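Side-chain contacts in chitin-binding type-4 domain-containing protein (Photorhabdus laumondii subsp. laumondii, PDB 6T5Z), which is an AA10 lytic polysaccharide monooxygenase, a copper enzyme that probably cleaves chitin chains oxidatively: residues 44-49 / 162-167; 82-87 / 93-98. All blocks are in the same frame, centred on the assembly; numbering follows the deposited sequence.

Interaction 1 of 2, residues 44-49 / 162-167; sequences AGPEDG and AFYQVI
The phenolic OH of Tyr164 donates a hydrogen bond to the backbone O of Lys38 while the loop 44-49 closes over it, with Pro46 CD at 3.5 Å and Gly45 CA at 4.0 Å from that oxygen. No hydrogen bond joins the two segments, and their contact is apolar. Pro46 lays the CD and CG side of its pyrrolidine ring on one face of the phenol, meeting it from the direction opposite to that in which Tyr164 extends. CD sits 3.8 Å from the centroid of the Tyr164 ring and 27° off its normal, a CH-pi contact displaced toward the hydroxyl end, where CD comes within 3.4 Å of CZ. Pro46 CG rides further in over the ring, 3.9 Å from Tyr164 CE1. Tyr164 holds its own CG anti to the carbonyl carbon (chi1 -72°), carrying the ring toward the loop, and a chi2 of 87° turns its face to Pro46. Beyond the tyrosine, Arg112 ties the loop together, taking the carbonyl oxygens of Ala44 and Pro46 through NH2 and the carboxylate of Asp48 through NH1. The contact thus packs the long connection between strands 36-38 and 73-76 onto strand 161-172 of the larger sheet, with Tyr164 also touching Ala37 of strand 36-38 and Val153 of strand 148-156.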
# COMPACT_ATOMS: atom_id res chain seq x y z
N ALA A 44 -4.48 13.06 8.03
CA ALA A 44 -4.45 12.30 9.28
C ALA A 44 -3.85 10.94 8.97
O ALA A 44 -3.14 10.75 7.97
CB ALA A 44 -5.85 12.20 9.90
N GLY A 45 -4.14 9.96 9.83
CA GLY A 45 -3.70 8.60 9.62
C GLY A 45 -2.33 8.33 10.22
O GLY A 45 -1.84 9.08 11.07
N PRO A 46 -1.70 7.25 9.76
CA PRO A 46 -0.44 6.79 10.38
C PRO A 46 0.64 7.87 10.34
O PRO A 46 0.82 8.55 9.33
CB PRO A 46 -0.05 5.58 9.53
CG PRO A 46 -1.34 5.07 8.99
CD PRO A 46 -2.17 6.32 8.73
N GLU A 47 1.37 8.00 11.44
CA GLU A 47 2.38 9.04 11.51
C GLU A 47 3.58 8.73 10.61
O GLU A 47 3.83 7.59 10.22
CB GLU A 47 2.84 9.25 12.95
CG GLU A 47 3.62 8.10 13.54
CD GLU A 47 4.13 8.41 14.93
OE1 GLU A 47 4.06 9.59 15.35
OE2 GLU A 47 4.59 7.47 15.62
N ASP A 48 4.30 9.80 10.26
CA ASP A 48 5.53 9.70 9.48
C ASP A 48 6.44 8.65 10.10
O ASP A 48 6.53 8.53 11.33
CB ASP A 48 6.25 11.06 9.45
CG ASP A 48 5.61 12.05 8.48
OD1 ASP A 48 4.75 11.64 7.66
OD2 ASP A 48 5.99 13.24 8.52
N GLY A 49 7.13 7.89 9.25
CA GLY A 49 8.01 6.83 9.71
C GLY A 49 7.32 5.54 10.10
O GLY A 49 8.00 4.53 10.33
N ALA A 162 -9.08 2.98 7.99
CA ALA A 162 -8.73 2.58 6.64
C ALA A 162 -7.65 1.51 6.74
O ALA A 162 -6.98 1.37 7.76
CB ALA A 162 -8.20 3.75 5.80
N PHE A 163 -7.46 0.77 5.65
CA PHE A 163 -6.40 -0.23 5.59
C PHE A 163 -5.28 0.25 4.68
O PHE A 163 -5.53 0.81 3.61
CB PHE A 163 -6.94 -1.58 5.12
CG PHE A 163 -7.82 -2.24 6.14
CD1 PHE A 163 -9.15 -1.87 6.27
CD2 PHE A 163 -7.29 -3.17 7.03
CE1 PHE A 163 -9.96 -2.45 7.24
CE2 PHE A 163 -8.10 -3.75 8.01
CZ PHE A 163 -9.42 -3.39 8.11
N TYR A 164 -4.03 0.04 5.12
CA TYR A 164 -2.87 0.67 4.48
C TYR A 164 -1.93 -0.39 3.93
O TYR A 164 -1.45 -1.25 4.68
CB TYR A 164 -2.15 1.58 5.48
CG TYR A 164 -2.92 2.85 5.80
CD1 TYR A 164 -3.88 2.88 6.81
CD2 TYR A 164 -2.70 4.02 5.07
CE1 TYR A 164 -4.60 4.05 7.10
CE2 TYR A 164 -3.40 5.19 5.35
CZ TYR A 164 -4.35 5.19 6.36
OH TYR A 164 -5.03 6.36 6.64
N GLN A 165 -1.65 -0.32 2.62
CA GLN A 165 -0.85 -1.34 1.94
C GLN A 165 0.23 -0.70 1.08
O GLN A 165 -0.05 -0.29 -0.05
CB GLN A 165 -1.75 -2.24 1.09
CG GLN A 165 -2.65 -3.16 1.92
CD GLN A 165 -1.98 -4.49 2.27
OE1 GLN A 165 -1.59 -5.24 1.38
NE2 GLN A 165 -1.87 -4.77 3.56
N VAL A 166 1.49 -0.66 1.58
CA VAL A 166 2.61 -0.24 0.74
C VAL A 166 3.04 -1.39 -0.16
O VAL A 166 2.96 -2.57 0.21
CB VAL A 166 3.79 0.29 1.60
CG1 VAL A 166 3.37 1.51 2.42
CG2 VAL A 166 4.35 -0.80 2.53
N ILE A 167 3.48 -1.03 -1.37
CA ILE A 167 3.91 -1.95 -2.42
C ILE A 167 5.26 -1.48 -2.93
O ILE A 167 5.42 -0.31 -3.30
CB ILE A 167 2.89 -2.01 -3.59
CG1 ILE A 167 1.48 -2.26 -3.08
CG2 ILE A 167 3.28 -3.09 -4.60
CD1 ILE A 167 0.38 -2.04 -4.14

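Interaction 2 of 2, residues 82-87 / 93-98; sequences FQWEIM and SSWEYF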
# COMPACT_ATOMS: atom_id res chain seq x y z
N PHE A 82 -4.64 -2.82 -9.51
CA PHE A 82 -4.43 -3.29 -8.15
C PHE A 82 -5.57 -4.22 -7.75
O PHE A 82 -6.74 -3.87 -7.93
CB PHE A 82 -4.35 -2.11 -7.17
CG PHE A 82 -3.25 -1.15 -7.49
CD1 PHE A 82 -3.51 -0.03 -8.27
CD2 PHE A 82 -1.96 -1.37 -7.05
CE1 PHE A 82 -2.52 0.86 -8.57
CE2 PHE A 82 -0.94 -0.47 -7.36
CZ PHE A 82 -1.23 0.66 -8.12
N GLN A 83 -5.23 -5.38 -7.20
CA GLN A 83 -6.22 -6.36 -6.76
C GLN A 83 -6.15 -6.50 -5.25
O GLN A 83 -5.08 -6.83 -4.70
CB GLN A 83 -6.00 -7.72 -7.42
CG GLN A 83 -7.03 -8.76 -7.04
CD GLN A 83 -6.81 -10.07 -7.78
OE1 GLN A 83 -7.51 -10.38 -8.75
NE2 GLN A 83 -5.81 -10.84 -7.35
N TRP A 84 -7.28 -6.28 -4.58
CA TRP A 84 -7.44 -6.52 -3.16
C TRP A 84 -8.17 -7.84 -2.92
O TRP A 84 -9.17 -8.13 -3.58
CB TRP A 84 -8.24 -5.41 -2.49
CG TRP A 84 -7.55 -4.08 -2.29
CD1 TRP A 84 -7.31 -3.12 -3.24
CD2 TRP A 84 -7.06 -3.55 -1.05
NE1 TRP A 84 -6.70 -2.03 -2.66
CE2 TRP A 84 -6.54 -2.27 -1.32
CE3 TRP A 84 -7.02 -4.03 0.27
CZ2 TRP A 84 -5.96 -1.48 -0.33
CZ3 TRP A 84 -6.45 -3.24 1.25
CH2 TRP A 84 -5.93 -1.98 0.94
N GLU A 85 -7.68 -8.61 -1.94
CA GLU A 85 -8.39 -9.74 -1.36
C GLU A 85 -9.07 -9.24 -0.09
O GLU A 85 -8.40 -8.82 0.86
CB GLU A 85 -7.43 -10.90 -1.05
CG GLU A 85 -6.63 -11.38 -2.25
CD GLU A 85 -7.43 -12.25 -3.21
OE1 GLU A 85 -8.61 -12.54 -2.93
OE2 GLU A 85 -6.87 -12.68 -4.25
N ILE A 86 -10.39 -9.23 -0.10
CA ILE A 86 -11.19 -8.64 0.98
C ILE A 86 -11.64 -9.79 1.88
O ILE A 86 -12.68 -10.42 1.65
CB ILE A 86 -12.37 -7.85 0.41
CG1 ILE A 86 -11.85 -6.77 -0.54
CG2 ILE A 86 -13.24 -7.26 1.53
CD1 ILE A 86 -10.90 -5.78 0.11
N MET A 87 -10.84 -10.08 2.92
CA MET A 87 -11.17 -11.20 3.80
C MET A 87 -12.42 -10.92 4.63
O MET A 87 -13.20 -11.84 4.91
CB MET A 87 -9.99 -11.51 4.71
CG MET A 87 -8.80 -12.07 3.99
SD MET A 87 -7.56 -12.54 5.19
CE MET A 87 -8.33 -13.96 5.97
N SER A 93 -15.80 3.71 1.45
CA SER A 93 -15.79 5.05 0.86
C SER A 93 -15.03 5.05 -0.46
O SER A 93 -15.51 5.58 -1.47
CB SER A 93 -15.17 6.06 1.81
OG SER A 93 -15.99 6.30 2.94
N SER A 94 -13.83 4.47 -0.48
CA SER A 94 -12.98 4.61 -1.65
C SER A 94 -11.81 3.65 -1.60
O SER A 94 -11.49 3.08 -0.55
CB SER A 94 -12.44 6.03 -1.78
OG SER A 94 -11.56 6.30 -0.70
N TRP A 95 -11.18 3.49 -2.76
CA TRP A 95 -9.86 2.88 -2.95
C TRP A 95 -8.98 3.95 -3.57
O TRP A 95 -9.38 4.58 -4.55
CB TRP A 95 -9.94 1.67 -3.88
CG TRP A 95 -11.12 0.81 -3.60
CD1 TRP A 95 -12.41 0.98 -4.05
CD2 TRP A 95 -11.14 -0.36 -2.77
NE1 TRP A 95 -13.21 -0.02 -3.56
CE2 TRP A 95 -12.46 -0.85 -2.77
CE3 TRP A 95 -10.16 -1.03 -2.02
CZ2 TRP A 95 -12.83 -1.98 -2.05
CZ3 TRP A 95 -10.53 -2.16 -1.32
CH2 TRP A 95 -11.86 -2.61 -1.32
N GLU A 96 -7.80 4.18 -3.01
CA GLU A 96 -6.95 5.23 -3.56
C GLU A 96 -5.49 4.85 -3.43
O GLU A 96 -5.12 3.99 -2.61
CB GLU A 96 -7.22 6.58 -2.89
CG GLU A 96 -6.80 6.63 -1.45
CD GLU A 96 -6.98 8.02 -0.83
OE1 GLU A 96 -7.46 8.95 -1.51
OE2 GLU A 96 -6.63 8.17 0.35
N TYR A 97 -4.65 5.49 -4.25
CA TYR A 97 -3.26 5.09 -4.40
C TYR A 97 -2.37 6.32 -4.47
O TYR A 97 -2.67 7.25 -5.23
CB TYR A 97 -3.08 4.21 -5.65
CG TYR A 97 -3.92 2.96 -5.53
CD1 TYR A 97 -5.25 2.94 -5.96
CD2 TYR A 97 -3.40 1.81 -4.94
CE1 TYR A 97 -6.04 1.80 -5.80
CE2 TYR A 97 -4.16 0.68 -4.78
CZ TYR A 97 -5.48 0.68 -5.20
OH TYR A 97 -6.23 -0.46 -5.04
N PHE A 98 -1.32 6.32 -3.66
CA PHE A 98 -0.27 7.33 -3.64
C PHE A 98 1.02 6.70 -4.14
O PHE A 98 1.22 5.49 -4.04
CB PHE A 98 -0.07 7.87 -2.22
CG PHE A 98 -1.27 8.57 -1.64
CD1 PHE A 98 -1.35 9.95 -1.66
CD2 PHE A 98 -2.30 7.84 -1.03
CE1 PHE A 98 -2.45 10.62 -1.11
CE2 PHE A 98 -3.40 8.50 -0.49
CZ PHE A 98 -3.47 9.89 -0.52
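Strands 82-86 and 94-98 run with their N-to-C directions 129° apart and their axes 10.3 Å from each other at closest approach, too far for backbone pairing. They belong to the two facing sheets of the immunoglobulin-like beta-sandwich found in AA10 enzymes, and four of the five residues that meet between them are aromatic. Phe82 and Tyr97 form an offset stack with nearly parallel planes and centroids 4.0 Å apart. Phe82 CD1 hangs over the centre of the tyrosine ring, whereas Tyr97 CE2 lies nearer the rim of the phenylalanine, 3.4 Å from Phe82 CG. With its CG anti to the carbonyl carbon (chi1 -60°), Tyr97 reaches across the sandwich and delivers its hydroxyl to the opposing sheet. There Trp84 NE1 donates a hydrogen bond of 2.9 Å to Tyr97 OH, bent to 140° at the hydrogen although the oxygen stays in the indole plane. The same hydroxyl bonds to Asn136 OD1 of strand 133-139, so two groups hold this buried oxygen, which restrains the rotation of the hydroxyl and ties the indole N-H to it. Trp84 also receives Trp95 over one face: the edge carrying CE3 and CZ3 points at the pyrrole part of the indole, an inclined edge-to-face pair, its planes well short of perpendicular, in which Trp95 CZ3 is 3.7 Å from Trp84 CG. Trp95 in turn stacks with Trp154 of the neighbouring strand 148-156, extending the aromatic layer along the larger sheet. At the end of the contact nearest the active site, the nearest side-chain atom of Ile86 lies about 7 Å from the copper ion bound by His1 and His90. Ile86 CD1 meets the rim of the Trp95 indole close to the ring plane, 3.6 Å from CH2.

How the interactions relate
Both interactions are buried, but they lie in different layers. Interaction 2 lies in the core of the sandwich, joining the three-stranded sheet to the larger one; interaction 1 lies on the other side of that larger sheet, where a long loop packs on strand 161-172. Their chemistry differs accordingly: an offset stack, an edge-to-face pair and a hydrogen bond between the segments in interaction 2, a single proline-on-tyrosine contact with no such bond in interaction 1. Strand 161-172 connects them, since Gln165 CG packs on Trp84 CH2 at 3.6 Å and Ile167 CD1 on Phe82 CD2 at 3.8 Å, while Tyr164, the neighbour of Gln165 in the strand, points to the other side and meets the loop.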